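Local atomic coordinates of pectate lyase (Cellvibrio cellulosa, PDB entry 1GXM), a protein that cleaves polygalacturonate (pectate) chains by anti-beta-elimination, the chain described here being the catalytic module of a larger, multi-domain family 10 polysaccharide lyase. Residues Y126-D134 / V191-L199; M137-A148 / F167-I178. All coordinates share one frame; numbering follows the deposited sequence.

Interaction 1: Y126-D134 / V191-L199; sequences YSDHATFND and VWCAQHGAL. With GOL (glycerol), chain C.
W192 meets F132 just beyond one end of a short two-stranded antiparallel sheet, 130-131 against 195-196, inside the pectic acid lyase module. The indole CD1 lies 4.0 Å from F132 CE2, with the two ring planes turned 58° apart; its NE1 donates to I178 O, so a large apolar surface can be buried without stranding the N-H. C193 sets its carbonyl oxygen at the edge of the phenyl ring, where the slightly positive C-H groups suit an oxygen; F132 CD2 is 3.3 Å from C193 O. The oxygen of A194 accepts two successive amides: N133 N comes in the carbonyl plane, on a lone pair, while the bond from F132 N is weak. Q195 is the non-hydrogen-bonded partner of T131. Its CB packs on H129 CB, and a chain bent at chi2 (-72°) carries the amide back toward N133, where one water lies 2.9 Å from both Q195 OE1 and N133 OD1 and bridges them; NE2 donates to K204 O. H196 forms the hydrogen-bonded pair with A130, whose small methyl suits the buried face that Y177 covers. H196 N gives A130 O the straighter bond (3.0 Å, 161°), the return bond from A130 N being weak. The imidazole completes an aromatic cluster with F132 and W192, placing CD2 at the edge of the phenyl ring, 3.7 Å from F132 CE2. Its NE2 accepts C193 N at 2.8 Å, tying the bend between them, and ND1 pairs with Y201 O. Beyond G197, whose CA approaches the H129 ring obliquely, A198 N points almost straight at O3 of a glycerol, probably from the crystallisation liquor. That same O3 lies in the plane of the H129 ring, 2.7 Å from H129 ND1.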
loop_
_atom_site.group_PDB
_atom_site.type_symbol
_atom_site.label_atom_id
_atom_site.label_comp_id
_atom_site.label_asym_id
_atom_site.label_seq_id
_atom_site.Cartn_x
_atom_site.Cartn_y
_atom_site.Cartn_z
ATOM N N TYR A 126 -12.832 -6.201 9.378
ATOM C CA TYR A 126 -12.310 -5.259 8.409
ATOM C C TYR A 126 -11.107 -5.796 7.664
ATOM O O TYR A 126 -10.802 -5.345 6.599
ATOM C CB TYR A 126 -11.978 -3.917 9.041
ATOM C CG TYR A 126 -10.739 -3.926 9.920
ATOM C CD1 TYR A 126 -9.484 -3.798 9.363
ATOM C CD2 TYR A 126 -10.822 -4.012 11.297
ATOM C CE1 TYR A 126 -8.352 -3.781 10.139
ATOM C CE2 TYR A 126 -9.690 -4.009 12.103
ATOM C CZ TYR A 126 -8.447 -3.888 11.490
ATOM O OH TYR A 126 -7.290 -3.870 12.231
ATOM N N SER A 127 -10.432 -6.783 8.234
ATOM C CA SER A 127 -9.324 -7.430 7.561
ATOM C C SER A 127 -9.692 -8.052 6.225
ATOM O O SER A 127 -8.826 -8.265 5.411
ATOM C CB SER A 127 -8.691 -8.471 8.499
ATOM O OG SER A 127 -7.911 -7.786 9.452
ATOM N N ASP A 128 -10.965 -8.354 6.019
ATOM C CA ASP A 128 -11.416 -8.953 4.760
ATOM C C ASP A 128 -11.509 -7.928 3.637
ATOM O O ASP A 128 -11.601 -8.296 2.469
ATOM C CB ASP A 128 -12.813 -9.559 4.928
ATOM C CG ASP A 128 -12.845 -10.777 5.783
ATOM O OD1 ASP A 128 -11.806 -11.211 6.327
ATOM O OD2 ASP A 128 -13.951 -11.331 5.977
ATOM N N HIS A 129 -11.569 -6.644 3.987
ATOM C CA HIS A 129 -11.746 -5.614 2.988
ATOM C C HIS A 129 -10.545 -5.524 2.066
ATOM O O HIS A 129 -9.450 -5.947 2.425
ATOM C CB HIS A 129 -11.975 -4.247 3.619
ATOM C CG HIS A 129 -13.243 -4.141 4.393
ATOM N ND1 HIS A 129 -14.425 -4.717 3.974
ATOM C CD2 HIS A 129 -13.512 -3.519 5.563
ATOM C CE1 HIS A 129 -15.364 -4.446 4.862
ATOM N NE2 HIS A 129 -14.840 -3.714 5.830
ATOM N N ALA A 130 -10.754 -4.969 0.877
ATOM C CA ALA A 130 -9.651 -4.535 0.035
ATOM C C ALA A 130 -8.834 -3.554 0.869
ATOM O O ALA A 130 -9.336 -2.515 1.303
ATOM C CB ALA A 130 -10.174 -3.839 -1.213
ATOM N N THR A 131 -7.573 -3.889 1.108
ATOM C CA THR A 131 -6.776 -3.194 2.119
ATOM C C THR A 131 -5.661 -2.415 1.490
ATOM O O THR A 131 -4.623 -2.944 1.150
ATOM C CB THR A 131 -6.235 -4.184 3.105
ATOM O OG1 THR A 131 -7.344 -4.808 3.750
ATOM C CG2 THR A 131 -5.471 -3.462 4.220
ATOM N N PHE A 132 -5.882 -1.120 1.357
ATOM C CA PHE A 132 -4.826 -0.229 0.928
ATOM C C PHE A 132 -3.940 0.191 2.074
ATOM O O PHE A 132 -2.808 0.565 1.865
ATOM C CB PHE A 132 -5.392 0.990 0.216
ATOM C CG PHE A 132 -6.148 0.644 -1.022
ATOM C CD1 PHE A 132 -5.510 0.042 -2.082
ATOM C CD2 PHE A 132 -7.501 0.895 -1.144
ATOM C CE1 PHE A 132 -6.187 -0.282 -3.225
ATOM C CE2 PHE A 132 -8.177 0.555 -2.283
ATOM C CZ PHE A 132 -7.520 -0.019 -3.324
ATOM N N ASN A 133 -4.448 0.063 3.286
ATOM C CA ASN A 133 -3.730 0.360 4.502
ATOM C C ASN A 133 -2.333 -0.190 4.492
ATOM O O ASN A 133 -2.104 -1.324 4.104
ATOM C CB ASN A 133 -4.481 -0.243 5.685
ATOM C CG ASN A 133 -4.024 0.312 6.990
ATOM O OD1 ASN A 133 -4.266 1.477 7.287
ATOM N ND2 ASN A 133 -3.372 -0.502 7.791
ATOM N N ASP A 134 -1.398 0.633 4.954
ATOM C CA ASP A 134 0.017 0.280 5.014
ATOM C C ASP A 134 0.563 -0.163 3.669
ATOM O O ASP A 134 1.431 -1.017 3.573
ATOM C CB ASP A 134 0.251 -0.815 6.046
ATOM C CG ASP A 134 1.586 -0.627 6.746
ATOM O OD1 ASP A 134 1.978 -1.514 7.515
ATOM O OD2 ASP A 134 2.310 0.379 6.574
ATOM N N VAL A 191 -9.522 9.970 -4.883
ATOM C CA VAL A 191 -8.562 8.967 -4.441
ATOM C C VAL A 191 -9.306 7.818 -3.758
ATOM O O VAL A 191 -10.413 7.487 -4.171
ATOM C CB VAL A 191 -7.415 9.576 -3.610
ATOM C CG1 VAL A 191 -6.583 10.494 -4.472
ATOM C CG2 VAL A 191 -7.916 10.294 -2.356
ATOM N N TRP A 192 -8.695 7.201 -2.754
ATOM C CA TRP A 192 -9.214 5.993 -2.165
ATOM C C TRP A 192 -9.236 6.124 -0.665
ATOM O O TRP A 192 -8.468 6.862 -0.071
ATOM C CB TRP A 192 -8.334 4.767 -2.523
ATOM C CG TRP A 192 -8.296 4.528 -3.985
ATOM C CD1 TRP A 192 -9.081 3.674 -4.688
ATOM C CD2 TRP A 192 -7.497 5.220 -4.948
ATOM N NE1 TRP A 192 -8.807 3.772 -6.021
ATOM C CE2 TRP A 192 -7.836 4.712 -6.216
ATOM C CE3 TRP A 192 -6.503 6.193 -4.863
ATOM C CZ2 TRP A 192 -7.241 5.169 -7.385
ATOM C CZ3 TRP A 192 -5.918 6.648 -6.005
ATOM C CH2 TRP A 192 -6.301 6.158 -7.262
ATOM N N CYS A 193 -10.116 5.359 -0.057
ATOM C CA CYS A 193 -10.100 5.104 1.371
ATOM C C CYS A 193 -9.013 4.098 1.674
ATOM O O CYS A 193 -8.563 3.369 0.820
ATOM C CB CYS A 193 -11.470 4.551 1.800
ATOM S SG CYS A 193 -11.742 4.560 3.566
ATOM N N ALA A 194 -8.594 4.030 2.927
ATOM C CA ALA A 194 -7.587 3.052 3.307
ATOM C C ALA A 194 -8.094 1.628 3.151
ATOM O O ALA A 194 -7.315 0.708 3.016
ATOM C CB ALA A 194 -7.092 3.279 4.690
ATOM N N GLN A 195 -9.402 1.450 3.165
ATOM C CA GLN A 195 -9.976 0.150 2.902
ATOM C C GLN A 195 -11.333 0.339 2.252
ATOM O O GLN A 195 -12.043 1.295 2.553
ATOM C CB GLN A 195 -10.053 -0.724 4.153
ATOM C CG GLN A 195 -10.729 -0.102 5.316
ATOM C CD GLN A 195 -9.933 1.009 5.980
ATOM O OE1 GLN A 195 -8.724 0.856 6.219
ATOM N NE2 GLN A 195 -10.598 2.087 6.331
ATOM N N HIS A 196 -11.654 -0.583 1.341
ATOM C CA HIS A 196 -12.899 -0.573 0.580
ATOM C C HIS A 196 -13.495 -1.959 0.596
ATOM O O HIS A 196 -12.796 -2.948 0.775
ATOM C CB HIS A 196 -12.658 -0.208 -0.884
ATOM C CG HIS A 196 -12.373 1.234 -1.138
ATOM N ND1 HIS A 196 -13.260 2.044 -1.803
ATOM C CD2 HIS A 196 -11.307 2.014 -0.829
ATOM C CE1 HIS A 196 -12.751 3.263 -1.903
ATOM N NE2 HIS A 196 -11.562 3.268 -1.323
ATOM N N GLY A 197 -14.789 -2.032 0.328
ATOM C CA GLY A 197 -15.454 -3.322 0.284
ATOM C C GLY A 197 -14.918 -4.136 -0.869
ATOM O O GLY A 197 -14.828 -3.667 -1.993
ATOM N N ALA A 198 -14.549 -5.371 -0.581
ATOM C CA ALA A 198 -13.980 -6.236 -1.580
ATOM C C ALA A 198 -14.941 -6.488 -2.715
ATOM O O ALA A 198 -14.518 -6.655 -3.850
ATOM C CB ALA A 198 -13.567 -7.541 -0.950
ATOM N N LEU A 199 -16.233 -6.535 -2.401
ATOM C CA LEU A 199 -17.255 -6.799 -3.406
ATOM C C LEU A 199 -18.034 -5.591 -3.840
ATOM O O LEU A 199 -18.527 -5.545 -4.965
ATOM C CB LEU A 199 -18.225 -7.867 -2.918
ATOM C CG LEU A 199 -17.566 -9.196 -2.555
ATOM C CD1 LEU A 199 -18.658 -10.229 -2.266
ATOM C CD2 LEU A 199 -16.659 -9.698 -3.633
HETATM C C1 GOL C . -16.998 -8.455 2.136
HETATM O O1 GOL C . -17.480 -7.804 3.278
HETATM C C2 GOL C . -15.590 -8.858 2.481
HETATM O O2 GOL C . -15.143 -9.816 1.564
HETATM C C3 GOL C . -14.629 -7.678 2.513
HETATM O O3 GOL C . -15.102 -6.436 2.023
HETATM O O HOH W 1 -6.922 2.321 7.936
#

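Interaction 2: M137-A148 / F167-I178; sequences MAYALTVLDFAA and FKTAVTKGTDYI
L141 pushes its two methyls between A170, V171, G174 and I178 as a knob into a hole. CD1 rests 3.7 Å from G174 CA, where the lack of a side chain lets the leucine settle directly on the backbone, and it meets I178 CD1 tip to tip. A turn earlier, M137 has CG anti to the backbone N (chi1 -179°) and an extended chain beyond it, which carries its terminal methyl to Y177: CE is 3.7 Å from Y177 CD1, and the sulfur makes an oblique Met-aromatic contact. The elements joined are two neighbouring, roughly antiparallel helices of the catalytic module, whose axes approach to 8.5 Å with 143° between their directions. V171, branched at CB, sets one methyl against the facing backbone, CG2 3.4 Å from D145 N, and the other, CG1, beside D145 OD1; that carboxylate, buried, is held by R151 and Q229. L144 runs across F167 at about a right angle, CD2 being 4.0 Å from F167 CD1, while its CD1 touches A170. Alanines suit the far end, where the backbones draw close: A147 CB sits 3.7 Å from F167 CD2, and A148 CB rests against both F167 CB and the backbone nitrogen of K168.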
loop_
_atom_site.group_PDB
_atom_site.type_symbol
_atom_site.label_atom_id
_atom_site.label_comp_id
_atom_site.label_asym_id
_atom_site.label_seq_id
_atom_site.Cartn_x
_atom_site.Cartn_y
_atom_site.Cartn_z
ATOM N N MET A 137 -2.308 -3.485 -0.472
ATOM C CA MET A 137 -2.761 -3.906 -1.775
ATOM C C MET A 137 -1.889 -3.324 -2.882
ATOM O O MET A 137 -1.541 -4.016 -3.828
ATOM C CB MET A 137 -4.219 -3.548 -1.992
ATOM C CG MET A 137 -4.748 -3.984 -3.328
ATOM S SD MET A 137 -6.539 -3.959 -3.372
ATOM C CE MET A 137 -6.773 -4.227 -5.094
ATOM N N ALA A 138 -1.568 -2.043 -2.797
ATOM C CA ALA A 138 -0.817 -1.414 -3.858
ATOM C C ALA A 138 0.556 -2.039 -4.000
ATOM O O ALA A 138 1.021 -2.267 -5.110
ATOM C CB ALA A 138 -0.687 0.077 -3.630
ATOM N N TYR A 139 1.228 -2.326 -2.896
ATOM C CA TYR A 139 2.592 -2.823 -2.996
ATOM C C TYR A 139 2.572 -4.311 -3.303
ATOM O O TYR A 139 3.464 -4.786 -3.972
ATOM C CB TYR A 139 3.426 -2.488 -1.760
ATOM C CG TYR A 139 3.836 -1.028 -1.658
ATOM C CD1 TYR A 139 3.359 -0.045 -2.536
ATOM C CD2 TYR A 139 4.672 -0.631 -0.635
ATOM C CE1 TYR A 139 3.739 1.293 -2.394
ATOM C CE2 TYR A 139 5.047 0.680 -0.491
ATOM C CZ TYR A 139 4.574 1.642 -1.378
ATOM O OH TYR A 139 4.950 2.958 -1.232
ATOM N N ALA A 140 1.546 -5.032 -2.865
ATOM C CA ALA A 140 1.377 -6.431 -3.282
ATOM C C ALA A 140 1.208 -6.519 -4.793
ATOM O O ALA A 140 1.788 -7.376 -5.445
ATOM C CB ALA A 140 0.217 -7.063 -2.601
ATOM N N LEU A 141 0.391 -5.640 -5.348
ATOM C CA LEU A 141 0.209 -5.615 -6.789
ATOM C C LEU A 141 1.489 -5.236 -7.490
ATOM O O LEU A 141 1.760 -5.709 -8.579
ATOM C CB LEU A 141 -0.926 -4.683 -7.208
ATOM C CG LEU A 141 -2.302 -5.121 -6.747
ATOM C CD1 LEU A 141 -3.305 -4.068 -7.076
ATOM C CD2 LEU A 141 -2.694 -6.438 -7.388
ATOM N N THR A 142 2.271 -4.354 -6.887
ATOM C CA THR A 142 3.553 -3.954 -7.448
ATOM C C THR A 142 4.483 -5.160 -7.517
ATOM O O THR A 142 5.150 -5.391 -8.526
ATOM C CB THR A 142 4.180 -2.842 -6.613
ATOM O OG1 THR A 142 3.337 -1.679 -6.669
ATOM C CG2 THR A 142 5.528 -2.375 -7.190
ATOM N N VAL A 143 4.525 -5.946 -6.452
ATOM C CA VAL A 143 5.348 -7.157 -6.448
ATOM C C VAL A 143 4.901 -8.073 -7.584
ATOM O O VAL A 143 5.728 -8.578 -8.362
ATOM C CB VAL A 143 5.265 -7.898 -5.112
ATOM C CG1 VAL A 143 5.974 -9.231 -5.217
ATOM C CG2 VAL A 143 5.867 -7.070 -3.998
ATOM N N LEU A 144 3.605 -8.319 -7.665
ATOM C CA LEU A 144 3.086 -9.210 -8.709
ATOM C C LEU A 144 3.382 -8.654 -10.093
ATOM O O LEU A 144 3.672 -9.402 -11.011
ATOM C CB LEU A 144 1.594 -9.469 -8.523
ATOM C CG LEU A 144 1.262 -10.286 -7.277
ATOM C CD1 LEU A 144 -0.237 -10.296 -7.099
ATOM C CD2 LEU A 144 1.814 -11.693 -7.365
ATOM N N ASP A 145 3.299 -7.343 -10.246
ATOM C CA ASP A 145 3.609 -6.712 -11.523
ATOM C C ASP A 145 5.078 -6.841 -11.873
ATOM O O ASP A 145 5.413 -7.095 -13.013
ATOM C CB ASP A 145 3.206 -5.260 -11.517
ATOM C CG ASP A 145 3.488 -4.594 -12.815
ATOM O OD1 ASP A 145 2.762 -4.853 -13.811
ATOM O OD2 ASP A 145 4.425 -3.787 -12.911
ATOM N N PHE A 146 5.962 -6.669 -10.907
ATOM C CA PHE A 146 7.371 -6.876 -11.163
ATOM C C PHE A 146 7.607 -8.341 -11.559
ATOM O O PHE A 146 8.357 -8.623 -12.497
ATOM C CB PHE A 146 8.208 -6.485 -9.954
ATOM C CG PHE A 146 8.615 -5.038 -9.944
ATOM C CD1 PHE A 146 7.674 -4.036 -10.069
ATOM C CD2 PHE A 146 9.944 -4.686 -9.807
ATOM C CE1 PHE A 146 8.054 -2.722 -10.060
ATOM C CE2 PHE A 146 10.324 -3.369 -9.776
ATOM C CZ PHE A 146 9.380 -2.378 -9.923
ATOM N N ALA A 147 6.941 -9.271 -10.878
ATOM C CA ALA A 147 7.082 -10.686 -11.195
ATOM C C ALA A 147 6.572 -10.919 -12.612
ATOM O O ALA A 147 7.238 -11.570 -13.433
ATOM C CB ALA A 147 6.321 -11.526 -10.187
ATOM N N ALA A 148 5.409 -10.360 -12.928
ATOM C CA ALA A 148 4.779 -10.567 -14.239
ATOM C C ALA A 148 5.644 -10.066 -15.377
ATOM O O ALA A 148 5.582 -10.592 -16.502
ATOM C CB ALA A 148 3.421 -9.885 -14.298
ATOM N N PHE A 167 0.052 -13.928 -12.912
ATOM C CA PHE A 167 0.353 -12.681 -12.200
ATOM C C PHE A 167 -0.140 -11.481 -12.963
ATOM O O PHE A 167 -0.657 -10.564 -12.358
ATOM C CB PHE A 167 1.833 -12.527 -11.924
ATOM C CG PHE A 167 2.430 -13.655 -11.142
ATOM C CD1 PHE A 167 1.656 -14.440 -10.320
ATOM C CD2 PHE A 167 3.767 -13.945 -11.262
ATOM C CE1 PHE A 167 2.198 -15.494 -9.626
ATOM C CE2 PHE A 167 4.326 -15.001 -10.565
ATOM C CZ PHE A 167 3.530 -15.773 -9.740
ATOM N N LYS A 168 -0.000 -11.475 -14.288
ATOM C CA LYS A 168 -0.535 -10.380 -15.070
ATOM C C LYS A 168 -2.042 -10.269 -14.877
ATOM O O LYS A 168 -2.584 -9.177 -14.730
ATOM C CB LYS A 168 -0.214 -10.529 -16.553
ATOM C CG LYS A 168 -0.670 -9.334 -17.328
ATOM C CD LYS A 168 -0.277 -9.379 -18.767
ATOM C CE LYS A 168 -0.821 -8.157 -19.484
ATOM N NZ LYS A 168 -0.531 -8.189 -20.955
ATOM N N THR A 169 -2.730 -11.399 -14.864
ATOM C CA THR A 169 -4.162 -11.426 -14.642
ATOM C C THR A 169 -4.482 -10.827 -13.260
ATOM O O THR A 169 -5.369 -10.011 -13.125
ATOM C CB THR A 169 -4.686 -12.856 -14.767
ATOM O OG1 THR A 169 -4.552 -13.261 -16.143
ATOM C CG2 THR A 169 -6.170 -12.978 -14.409
ATOM N N ALA A 170 -3.738 -11.221 -12.236
ATOM C CA ALA A 170 -3.973 -10.689 -10.889
ATOM C C ALA A 170 -3.722 -9.180 -10.851
ATOM O O ALA A 170 -4.463 -8.438 -10.230
ATOM C CB ALA A 170 -3.081 -11.400 -9.897
ATOM N N VAL A 171 -2.685 -8.733 -11.529
ATOM C CA VAL A 171 -2.382 -7.300 -11.584
ATOM C C VAL A 171 -3.473 -6.550 -12.318
ATOM O O VAL A 171 -3.900 -5.489 -11.884
ATOM C CB VAL A 171 -1.009 -7.046 -12.204
ATOM C CG1 VAL A 171 -0.766 -5.572 -12.465
ATOM C CG2 VAL A 171 0.063 -7.574 -11.297
ATOM N N THR A 172 -3.941 -7.114 -13.416
ATOM C CA THR A 172 -5.017 -6.520 -14.184
ATOM C C THR A 172 -6.283 -6.416 -13.369
ATOM O O THR A 172 -6.958 -5.398 -13.384
ATOM C CB THR A 172 -5.267 -7.347 -15.435
ATOM O OG1 THR A 172 -4.054 -7.375 -16.190
ATOM C CG2 THR A 172 -6.263 -6.680 -16.311
ATOM N N LYS A 173 -6.617 -7.487 -12.666
ATOM C CA LYS A 173 -7.786 -7.475 -11.801
ATOM C C LYS A 173 -7.626 -6.444 -10.692
ATOM O O LYS A 173 -8.562 -5.771 -10.357
ATOM C CB LYS A 173 -8.025 -8.851 -11.193
ATOM C CG LYS A 173 -8.557 -9.865 -12.185
ATOM C CD LYS A 173 -8.493 -11.292 -11.647
ATOM C CE LYS A 173 -9.335 -11.509 -10.433
ATOM N NZ LYS A 173 -9.279 -12.938 -10.034
ATOM N N GLY A 174 -6.439 -6.362 -10.112
ATOM C CA GLY A 174 -6.186 -5.397 -9.053
ATOM C C GLY A 174 -6.319 -3.982 -9.551
ATOM O O GLY A 174 -6.859 -3.092 -8.877
ATOM N N THR A 175 -5.827 -3.762 -10.763
ATOM C CA THR A 175 -5.947 -2.456 -11.377
ATOM C C THR A 175 -7.397 -2.105 -11.620
ATOM O O THR A 175 -7.827 -0.990 -11.365
ATOM C CB THR A 175 -5.167 -2.428 -12.688
ATOM O OG1 THR A 175 -3.782 -2.640 -12.422
ATOM C CG2 THR A 175 -5.227 -1.057 -13.315
ATOM N N ASP A 176 -8.149 -3.056 -12.160
ATOM C CA ASP A 176 -9.561 -2.879 -12.383
ATOM C C ASP A 176 -10.247 -2.499 -11.074
ATOM O O ASP A 176 -11.074 -1.596 -11.038
ATOM C CB ASP A 176 -10.147 -4.154 -12.983
ATOM C CG ASP A 176 -11.567 -3.987 -13.402
ATOM O OD1 ASP A 176 -11.807 -3.305 -14.420
ATOM O OD2 ASP A 176 -12.499 -4.491 -12.751
ATOM N N TYR A 177 -9.931 -3.237 -10.002
ATOM C CA TYR A 177 -10.488 -2.920 -8.695
ATOM C C TYR A 177 -10.225 -1.464 -8.293
ATOM O O TYR A 177 -11.112 -0.735 -7.871
ATOM C CB TYR A 177 -9.948 -3.881 -7.609
ATOM C CG TYR A 177 -10.613 -3.585 -6.314
ATOM C CD1 TYR A 177 -10.111 -2.603 -5.464
ATOM C CD2 TYR A 177 -11.801 -4.197 -5.974
ATOM C CE1 TYR A 177 -10.761 -2.263 -4.347
ATOM C CE2 TYR A 177 -12.463 -3.864 -4.844
ATOM C CZ TYR A 177 -11.936 -2.882 -4.015
ATOM O OH TYR A 177 -12.612 -2.500 -2.884
ATOM N N ILE A 178 -8.969 -1.077 -8.392
ATOM C CA ILE A 178 -8.544 0.255 -8.004
ATOM C C ILE A 178 -9.301 1.322 -8.788
ATOM O O ILE A 178 -9.779 2.288 -8.236
ATOM C CB ILE A 178 -7.029 0.385 -8.166
ATOM C CG1 ILE A 178 -6.337 -0.395 -7.041
ATOM C CG2 ILE A 178 -6.599 1.834 -8.165
ATOM C CD1 ILE A 178 -4.904 -0.614 -7.284
#

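Interactions 1 and 2 lie about 15 Å apart, centre to centre, within the same pectic acid lyase module. Along the chain the order is nested: strand 130-131 leads into helix 136-148, helix 161-181 returns, and strand 195-196 closes the loop, so the helix pair is enclosed by the strand pair. They also touch directly. Y177 OH of interaction 2 is probably hydrogen-bonded to G197 O of interaction 1 at 2.7 Å, a second tie beside the indole N-H bond. M137 and I178 also pack on F132. Helix 219-226 borders both contacts, V222 touching F132, W192 and I178, which joins the small sheet and the helix pair in one buried core.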